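Local coordinates for protein intracellular serine protease (Bacillus licheniformis, PDB 4ZOQ) that probably works as a subtilisin-like serine endopeptidase of the S8 family, cleaving lanthipeptide precursors at a specific sequence, at residues Ala173-Val178 with Ser212-Gln217; Asn179-Arg184 with Gln217-Glu222. All coordinates share one frame; numbering follows the deposited sequence.

In the fold
Contacts 1 and 2 are two successive halves of one seam, with centres about 10 Å apart. Along the chain, 173-178 runs straight into 179-184, and 212-217 continues through the shared Gln217 into 217-222, so the segments alternate. The first loop of the seam leaves strand 168-172 and enters helix 180-187; the second follows strand 200-205 and leads into strand 221-226, the outermost strand at that side of the mixed subtilase sheet. Contact 1 lies nearer the predicted charge relay residues, contact 2 away from them. Ile221 CD1 packs 3.5 Å from Ala173 CB, so the two contacts also touch each other, beside the loops that join strands 168-172, 200-205 and 221-226.

Contact 1 (Ala173-Val178 with Ser212-Gln217); sequences AGNKGV and SPYSNQ
Gly177 and Tyr214 mark the closest backbone approach of two irregular loops, CA to CA 4.0 Å, and the loops are joined by Asn216 N bonding to Gly174 O (3.0 Å) and Gln217 N to Val178 O. Gly177 N adds a weak bond to the carbonyl of Tyr214, the third residue of the type I turn Ser212-Ser215. The buried amide of Asn216 illustrates how one side chain can hold the shape of a loop. Its CG stands anti to its own carbonyl carbon (chi1 -77°), and the amide reaches into the curve of 173-178. ND2 donates to Ala173 O at 2.8 Å, with the acceptor only 14° out of the amide plane, and also bonds Tyr141 OH. The bare CA of Gly174 lies 3.2 Å from the same ND2. On the other branch, OD1 takes two weak bonds, from Lys176 N (3.1 Å) and from Val178 N (3.3 Å).

The Ala-Gly-Asn sequence after strand 168-172 matches the Gly-Asn of the subtilase family, where the asparagine contributes to the oxyanion hole. Asn175 probably does the same here, its side chain being about 6 Å from that of Ser276, a predicted charge relay residue. It runs side by side with Tyr214, amide and ring planes 46° apart and CG 3.7 Å from Tyr214 CD1. Thr275 OG1 bonds Asn175 OD1, while Ser204 OG bonds Tyr214 OH, tying the two polar ends to different parts of the fold.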
ATOM      1  N   ALA B 173      -5.247   6.685   0.368  1.00 27.70           N
ATOM      2  CA  ALA B 173      -6.344   7.332   1.071  1.00 26.93           C
ATOM      3  C   ALA B 173      -7.689   7.029   0.425  1.00 27.31           C
ATOM      4  O   ALA B 173      -8.723   7.180   1.042  1.00 27.96           O
ATOM      5  CB  ALA B 173      -6.115   8.817   1.135  1.00 26.41           C
ATOM      6  N   GLY B 174      -7.679   6.606  -0.823  1.00 25.84           N
ATOM      7  CA  GLY B 174      -8.917   6.276  -1.493  1.00 28.39           C
ATOM      8  C   GLY B 174      -9.323   7.303  -2.524  1.00 30.01           C
ATOM      9  O   GLY B 174      -8.950   8.478  -2.429  1.00 28.06           O
ATOM     10  N   ASN B 175     -10.110   6.848  -3.501  1.00 33.46           N
ATOM     11  CA  ASN B 175     -10.418   7.632  -4.692  1.00 30.34           C
ATOM     12  C   ASN B 175     -11.881   8.080  -4.816  1.00 30.65           C
ATOM     13  O   ASN B 175     -12.387   8.244  -5.939  1.00 30.87           O
ATOM     14  CB  ASN B 175     -10.029   6.868  -5.973  1.00 31.44           C
ATOM     15  CG  ASN B 175      -8.534   6.572  -6.064  1.00 34.19           C
ATOM     16  OD1 ASN B 175      -7.762   6.902  -5.165  1.00 33.09           O
ATOM     17  ND2 ASN B 175      -8.107   6.055  -7.216  1.00 39.62           N
ATOM     18  N   LYS B 176     -12.583   8.253  -3.697  1.00 31.62           N
ATOM     19  CA  LYS B 176     -13.997   8.658  -3.798  1.00 32.20           C
ATOM     20  C   LYS B 176     -14.231  10.169  -3.854  1.00 33.44           C
ATOM     21  O   LYS B 176     -15.357  10.591  -3.982  1.00 33.46           O
ATOM     22  CB  LYS B 176     -14.828   8.115  -2.630  1.00 32.70           C
ATOM     23  CG  LYS B 176     -15.319   6.683  -2.760  1.00 39.09           C
ATOM     24  CD  LYS B 176     -16.334   6.453  -1.642  1.00 43.79           C
ATOM     25  CE  LYS B 176     -17.133   5.152  -1.789  1.00 53.10           C
ATOM     26  NZ  LYS B 176     -18.062   4.979  -0.609  1.00 51.55           N
ATOM     27  N   GLY B 177     -13.181  10.974  -3.723  1.00 31.74           N
ATOM     28  CA  GLY B 177     -13.319  12.406  -3.779  1.00 31.73           C
ATOM     29  C   GLY B 177     -14.181  12.941  -2.652  1.00 36.59           C
ATOM     30  O   GLY B 177     -14.770  14.019  -2.783  1.00 40.61           O
ATOM     31  N   VAL B 178     -14.255  12.205  -1.546  1.00 31.19           N
ATOM     32  CA  VAL B 178     -15.050  12.623  -0.383  1.00 33.62           C
ATOM     33  C   VAL B 178     -14.138  13.019   0.788  1.00 36.48           C
ATOM     34  O   VAL B 178     -12.962  12.600   0.851  1.00 35.19           O
ATOM     35  CB  VAL B 178     -16.030  11.489   0.101  1.00 37.09           C
ATOM     36  CG1 VAL B 178     -16.812  10.934  -1.067  1.00 34.24           C
ATOM     37  CG2 VAL B 178     -15.276  10.345   0.732  1.00 37.16           C
ATOM     38  N   SER B 212      -5.539  15.946  -6.615  1.00 28.48           N
ATOM     39  CA  SER B 212      -6.294  15.196  -7.616  1.00 30.20           C
ATOM     40  C   SER B 212      -7.738  15.237  -7.149  1.00 29.59           C
ATOM     41  O   SER B 212      -7.994  15.098  -5.955  1.00 31.15           O
ATOM     42  CB  SER B 212      -5.802  13.757  -7.747  1.00 28.94           C
ATOM     43  OG  SER B 212      -4.428  13.681  -8.144  1.00 30.58           O
ATOM     44  N   PRO B 213      -8.675  15.465  -8.069  1.00 29.09           N
ATOM     45  CA  PRO B 213     -10.101  15.594  -7.715  1.00 29.28           C
ATOM     46  C   PRO B 213     -10.672  14.372  -6.995  1.00 32.40           C
ATOM     47  O   PRO B 213     -11.590  14.511  -6.191  1.00 34.75           O
ATOM     48  CB  PRO B 213     -10.795  15.782  -9.076  1.00 32.13           C
ATOM     49  CG  PRO B 213      -9.707  16.302 -10.006  1.00 36.77           C
ATOM     50  CD  PRO B 213      -8.418  15.701  -9.505  1.00 31.23           C
ATOM     51  N   TYR B 214     -10.155  13.191  -7.298  1.00 29.92           N
ATOM     52  CA  TYR B 214     -10.669  11.955  -6.715  1.00 30.39           C
ATOM     53  C   TYR B 214     -10.095  11.713  -5.326  1.00 31.12           C
ATOM     54  O   TYR B 214     -10.562  10.871  -4.581  1.00 32.16           O
ATOM     55  CB  TYR B 214     -10.348  10.776  -7.621  1.00 28.52           C
ATOM     56  CG  TYR B 214      -8.869  10.649  -7.887  1.00 27.45           C
ATOM     57  CD1 TYR B 214      -8.034  10.088  -6.942  1.00 27.45           C
ATOM     58  CD2 TYR B 214      -8.301  11.077  -9.102  1.00 28.44           C
ATOM     59  CE1 TYR B 214      -6.674   9.984  -7.147  1.00 26.03           C
ATOM     60  CE2 TYR B 214      -6.916  10.949  -9.333  1.00 27.09           C
ATOM     61  CZ  TYR B 214      -6.115  10.396  -8.329  1.00 26.08           C
ATOM     62  OH  TYR B 214      -4.756  10.245  -8.460  1.00 25.15           O
ATOM     63  N   SER B 215      -9.056  12.443  -4.980  1.00 30.25           N
ATOM     64  CA  SER B 215      -8.333  12.104  -3.766  1.00 31.22           C
ATOM     65  C   SER B 215      -9.161  12.355  -2.482  1.00 29.95           C
ATOM     66  O   SER B 215      -9.609  13.461  -2.232  1.00 32.99           O
ATOM     67  CB  SER B 215      -7.028  12.881  -3.740  1.00 26.50           C
ATOM     68  OG  SER B 215      -6.185  12.432  -2.716  1.00 26.65           O
ATOM     69  N   ASN B 216      -9.374  11.309  -1.696  1.00 27.51           N
ATOM     70  CA  ASN B 216     -10.033  11.439  -0.403  1.00 30.70           C
ATOM     71  C   ASN B 216      -9.267  12.403   0.493  1.00 30.50           C
ATOM     72  O   ASN B 216      -8.032  12.427   0.480  1.00 29.10           O
ATOM     73  CB  ASN B 216     -10.167  10.063   0.302  1.00 28.10           C
ATOM     74  CG  ASN B 216     -11.290   9.205  -0.274  1.00 28.29           C
ATOM     75  OD1 ASN B 216     -12.182   9.694  -0.971  1.00 31.49           O
ATOM     76  ND2 ASN B 216     -11.254   7.925   0.028  1.00 29.63           N
ATOM     77  N   GLN B 217     -10.016  13.168   1.282  1.00 31.29           N
ATOM     78  CA  GLN B 217      -9.474  14.205   2.146  1.00 30.72           C
ATOM     79  C   GLN B 217      -9.918  13.918   3.559  1.00 31.39           C
ATOM     80  O   GLN B 217     -10.891  13.205   3.756  1.00 31.32           O
ATOM     81  CB  GLN B 217      -9.972  15.590   1.685  1.00 29.92           C
ATOM     82  CG  GLN B 217      -9.630  15.868   0.226  1.00 32.48           C
ATOM     83  CD  GLN B 217     -10.073  17.246  -0.279  1.00 33.41           C
ATOM     84  OE1 GLN B 217     -10.567  18.072   0.479  1.00 35.87           O
ATOM     85  NE2 GLN B 217      -9.846  17.504  -1.566  1.00 30.21           N
TER
HETATM   86  O   HOH W   1     -14.635  15.772  -5.433  1.00 49.32           O

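Contact 2 (Asn179-Arg184 with Gln217-Glu222); sequences NLDEMR and QGREIE
Asp181 and Arg219 are brought together by a CG anti to the carbonyl carbon on the aspartate (chi1 -60°) and by an arginine chain extended from CG to NE, which brings NE toward Asp181. The setting is the first turn of helix 180-187, held against the type I turn Gly218-Ile221 that leads into edge strand 221-226 of the subtilase sheet. The two charged groups are stacked, their planes 23° apart, with Asp181 CG over one face of the guanidinium. Asp181 OD1 forms the salt bridge to Arg219 NH1 at 3.1 Å, while OD2 accepts from Arg219 N at 2.8 Å on its syn side, somewhat out of the carboxylate plane. One carboxylate thus grips both the backbone and the tip of the same arginine. Its place in the first helical turn would also be expected to suit a negative charge.

Asn179 is the N-cap: CG lies anti to the backbone N (chi1 -178°), and OD1 accepts from Glu182 N at 2.9 Å. Its backbone forms a single bridge with Gln217, completed by Leu180 N, which donates to Gln217 O at 2.6 Å in a nearly straight bond. A water links the side chains of this pair as well, accepting from Asn179 ND2 at 2.8 Å and donating to Gln217 OE1.

Leu180, which is buried, and the partly exposed Glu220 cross obliquely, with Leu180 CD1 3.3 Å from Glu220 OE2, an oxygen that is bonded to Ser194 OG and Ser201 OG. A second water donates to Asp181 OD1 at 2.8 Å and accepts from Glu220 N at 2.9 Å.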
ATOM      1  N   ASN B 179     -14.697  13.776   1.732  1.00 35.32           N
ATOM      2  CA  ASN B 179     -14.033  14.092   2.991  1.00 33.45           C
ATOM      3  C   ASN B 179     -14.267  12.942   3.943  1.00 34.90           C
ATOM      4  O   ASN B 179     -15.407  12.607   4.228  1.00 36.82           O
ATOM      5  CB  ASN B 179     -14.573  15.403   3.586  1.00 35.55           C
ATOM      6  CG  ASN B 179     -13.869  15.805   4.884  1.00 37.24           C
ATOM      7  OD1 ASN B 179     -14.136  15.251   5.954  1.00 33.87           O
ATOM      8  ND2 ASN B 179     -12.971  16.780   4.792  1.00 34.46           N
ATOM      9  N   LEU B 180     -13.202  12.312   4.421  1.00 33.15           N
ATOM     10  CA  LEU B 180     -13.386  11.076   5.180  1.00 38.48           C
ATOM     11  C   LEU B 180     -14.008  11.342   6.561  1.00 37.72           C
ATOM     12  O   LEU B 180     -14.740  10.503   7.084  1.00 36.19           O
ATOM     13  CB  LEU B 180     -12.055  10.306   5.306  1.00 33.07           C
ATOM     14  CG  LEU B 180     -11.587   9.747   3.960  1.00 32.50           C
ATOM     15  CD1 LEU B 180     -10.164   9.190   4.012  1.00 29.77           C
ATOM     16  CD2 LEU B 180     -12.558   8.688   3.468  1.00 30.91           C
ATOM     17  N   ASP B 181     -13.785  12.533   7.106  1.00 34.93           N
ATOM     18  CA  ASP B 181     -14.401  12.903   8.381  1.00 37.51           C
ATOM     19  C   ASP B 181     -15.922  13.097   8.215  1.00 41.84           C
ATOM     20  O   ASP B 181     -16.709  12.612   9.031  1.00 40.20           O
ATOM     21  CB  ASP B 181     -13.735  14.162   8.943  1.00 38.02           C
ATOM     22  CG  ASP B 181     -12.232  13.964   9.191  1.00 44.26           C
ATOM     23  OD1 ASP B 181     -11.879  12.911   9.780  1.00 41.14           O
ATOM     24  OD2 ASP B 181     -11.409  14.845   8.806  1.00 38.79           O
ATOM     25  N   GLU B 182     -16.340  13.764   7.140  1.00 38.10           N
ATOM     26  CA  GLU B 182     -17.764  13.871   6.836  1.00 40.98           C
ATOM     27  C   GLU B 182     -18.369  12.509   6.522  1.00 40.35           C
ATOM     28  O   GLU B 182     -19.531  12.263   6.825  1.00 41.56           O
ATOM     29  CB  GLU B 182     -17.996  14.827   5.667  1.00 47.24           C
ATOM     30  CG  GLU B 182     -17.622  16.261   5.989  1.00 52.30           C
ATOM     31  CD  GLU B 182     -17.593  17.151   4.754  1.00 69.73           C
ATOM     32  OE1 GLU B 182     -18.454  16.970   3.852  1.00 70.60           O
ATOM     33  OE2 GLU B 182     -16.690  18.030   4.675  1.00 62.61           O
ATOM     34  N   MET B 183     -17.583  11.615   5.930  1.00 39.93           N
ATOM     35  CA  MET B 183     -18.081  10.283   5.624  1.00 39.66           C
ATOM     36  C   MET B 183     -18.364   9.529   6.921  1.00 42.14           C
ATOM     37  O   MET B 183     -19.299   8.734   7.012  1.00 38.05           O
ATOM     38  CB  MET B 183     -17.089   9.498   4.758  1.00 37.01           C
ATOM     39  CG  MET B 183     -17.636   8.149   4.334  1.00 35.65           C
ATOM     40  SD  MET B 183     -16.520   7.163   3.346  1.00 38.44           S
ATOM     41  CE  MET B 183     -15.310   6.722   4.592  1.00 36.97           C
ATOM     42  N   ARG B 184     -17.569   9.820   7.943  1.00 43.26           N
ATOM     43  CA  ARG B 184     -17.730   9.142   9.201  1.00 39.31           C
ATOM     44  C   ARG B 184     -18.928   9.621  10.001  1.00 43.02           C
ATOM     45  O   ARG B 184     -19.637   8.799  10.576  1.00 43.70           O
ATOM     46  CB  ARG B 184     -16.471   9.305  10.055  1.00 40.23           C
ATOM     47  CG  ARG B 184     -16.567   8.432  11.282  1.00 44.15           C
ATOM     48  CD  ARG B 184     -15.405   8.513  12.201  1.00 48.02           C
ATOM     49  NE  ARG B 184     -15.476   7.384  13.124  1.00 59.43           N
ATOM     50  CZ  ARG B 184     -14.435   6.861  13.764  1.00 56.07           C
ATOM     51  NH1 ARG B 184     -13.209   7.334  13.546  1.00 57.18           N
ATOM     52  NH2 ARG B 184     -14.618   5.835  14.585  1.00 52.73           N
ATOM     53  N   GLN B 217     -10.016  13.168   1.282  1.00 31.29           N
ATOM     54  CA  GLN B 217      -9.474  14.205   2.146  1.00 30.72           C
ATOM     55  C   GLN B 217      -9.918  13.918   3.559  1.00 31.39           C
ATOM     56  O   GLN B 217     -10.891  13.205   3.756  1.00 31.32           O
ATOM     57  CB  GLN B 217      -9.972  15.590   1.685  1.00 29.92           C
ATOM     58  CG  GLN B 217      -9.630  15.868   0.226  1.00 32.48           C
ATOM     59  CD  GLN B 217     -10.073  17.246  -0.279  1.00 33.41           C
ATOM     60  OE1 GLN B 217     -10.567  18.072   0.479  1.00 35.87           O
ATOM     61  NE2 GLN B 217      -9.846  17.504  -1.566  1.00 30.21           N
ATOM     62  N   GLY B 218      -9.250  14.523   4.535  1.00 32.99           N
ATOM     63  CA  GLY B 218      -9.598  14.330   5.932  1.00 33.43           C
ATOM     64  C   GLY B 218      -8.408  14.509   6.847  1.00 31.64           C
ATOM     65  O   GLY B 218      -7.279  14.619   6.379  1.00 32.55           O
ATOM     66  N   ARG B 219      -8.657  14.518   8.155  1.00 31.46           N
ATOM     67  CA  ARG B 219      -7.603  14.714   9.130  1.00 35.11           C
ATOM     68  C   ARG B 219      -6.585  13.580   9.100  1.00 33.59           C
ATOM     69  O   ARG B 219      -5.470  13.760   9.567  1.00 32.67           O
ATOM     70  CB  ARG B 219      -8.199  14.860  10.533  1.00 37.92           C
ATOM     71  CG  ARG B 219      -9.139  16.049  10.647  1.00 42.96           C
ATOM     72  CD  ARG B 219      -9.655  16.276  12.061  1.00 43.02           C
ATOM     73  NE  ARG B 219     -10.973  16.886  11.996  1.00 43.21           N
ATOM     74  CZ  ARG B 219     -12.114  16.216  11.966  1.00 46.53           C
ATOM     75  NH1 ARG B 219     -12.127  14.902  12.114  1.00 45.17           N
ATOM     76  NH2 ARG B 219     -13.255  16.875  11.868  1.00 60.24           N
ATOM     77  N   GLU B 220      -6.996  12.416   8.589  1.00 32.90           N
ATOM     78  CA  GLU B 220      -6.127  11.241   8.501  1.00 36.12           C
ATOM     79  C   GLU B 220      -5.049  11.364   7.432  1.00 34.39           C
ATOM     80  O   GLU B 220      -4.030  10.702   7.552  1.00 33.58           O
ATOM     81  CB  GLU B 220      -6.938   9.962   8.234  1.00 30.72           C
ATOM     82  CG  GLU B 220      -7.430   9.817   6.808  1.00 34.15           C
ATOM     83  CD  GLU B 220      -8.075   8.459   6.538  1.00 39.00           C
ATOM     84  OE1 GLU B 220      -9.051   8.113   7.257  1.00 37.30           O
ATOM     85  OE2 GLU B 220      -7.612   7.740   5.609  1.00 33.29           O
ATOM     86  N   ILE B 221      -5.268  12.195   6.407  1.00 33.83           N
ATOM     87  CA  ILE B 221      -4.285  12.360   5.339  1.00 31.59           C
ATOM     88  C   ILE B 221      -2.984  12.894   5.936  1.00 36.36           C
ATOM     89  O   ILE B 221      -3.010  13.912   6.645  1.00 33.51           O
ATOM     90  CB  ILE B 221      -4.715  13.350   4.281  1.00 29.38           C
ATOM     91  CG1 ILE B 221      -6.120  13.073   3.746  1.00 30.33           C
ATOM     92  CG2 ILE B 221      -3.654  13.398   3.160  1.00 30.17           C
ATOM     93  CD1 ILE B 221      -6.273  11.825   2.972  1.00 30.64           C
ATOM     94  N   GLU B 222      -1.866  12.216   5.687  1.00 29.70           N
ATOM     95  CA  GLU B 222      -0.591  12.670   6.226  1.00 33.14           C
ATOM     96  C   GLU B 222       0.326  13.223   5.177  1.00 32.92           C
ATOM     97  O   GLU B 222       1.104  14.149   5.445  1.00 30.89           O
ATOM     98  CB  GLU B 222       0.158  11.553   6.949  1.00 33.23           C
ATOM     99  CG  GLU B 222      -0.443  11.233   8.271  1.00 37.63           C
ATOM    100  CD  GLU B 222       0.521  10.527   9.164  1.00 44.14           C
ATOM    101  OE1 GLU B 222       1.633  11.070   9.342  1.00 51.79           O
ATOM    102  OE2 GLU B 222       0.182   9.426   9.653  1.00 45.90           O
TER
HETATM  103  O   HOH W   2     -12.601  18.554   2.639  1.00 31.86           O
HETATM  104  O   HOH W   3      -9.790  11.569   8.394  1.00 54.63           O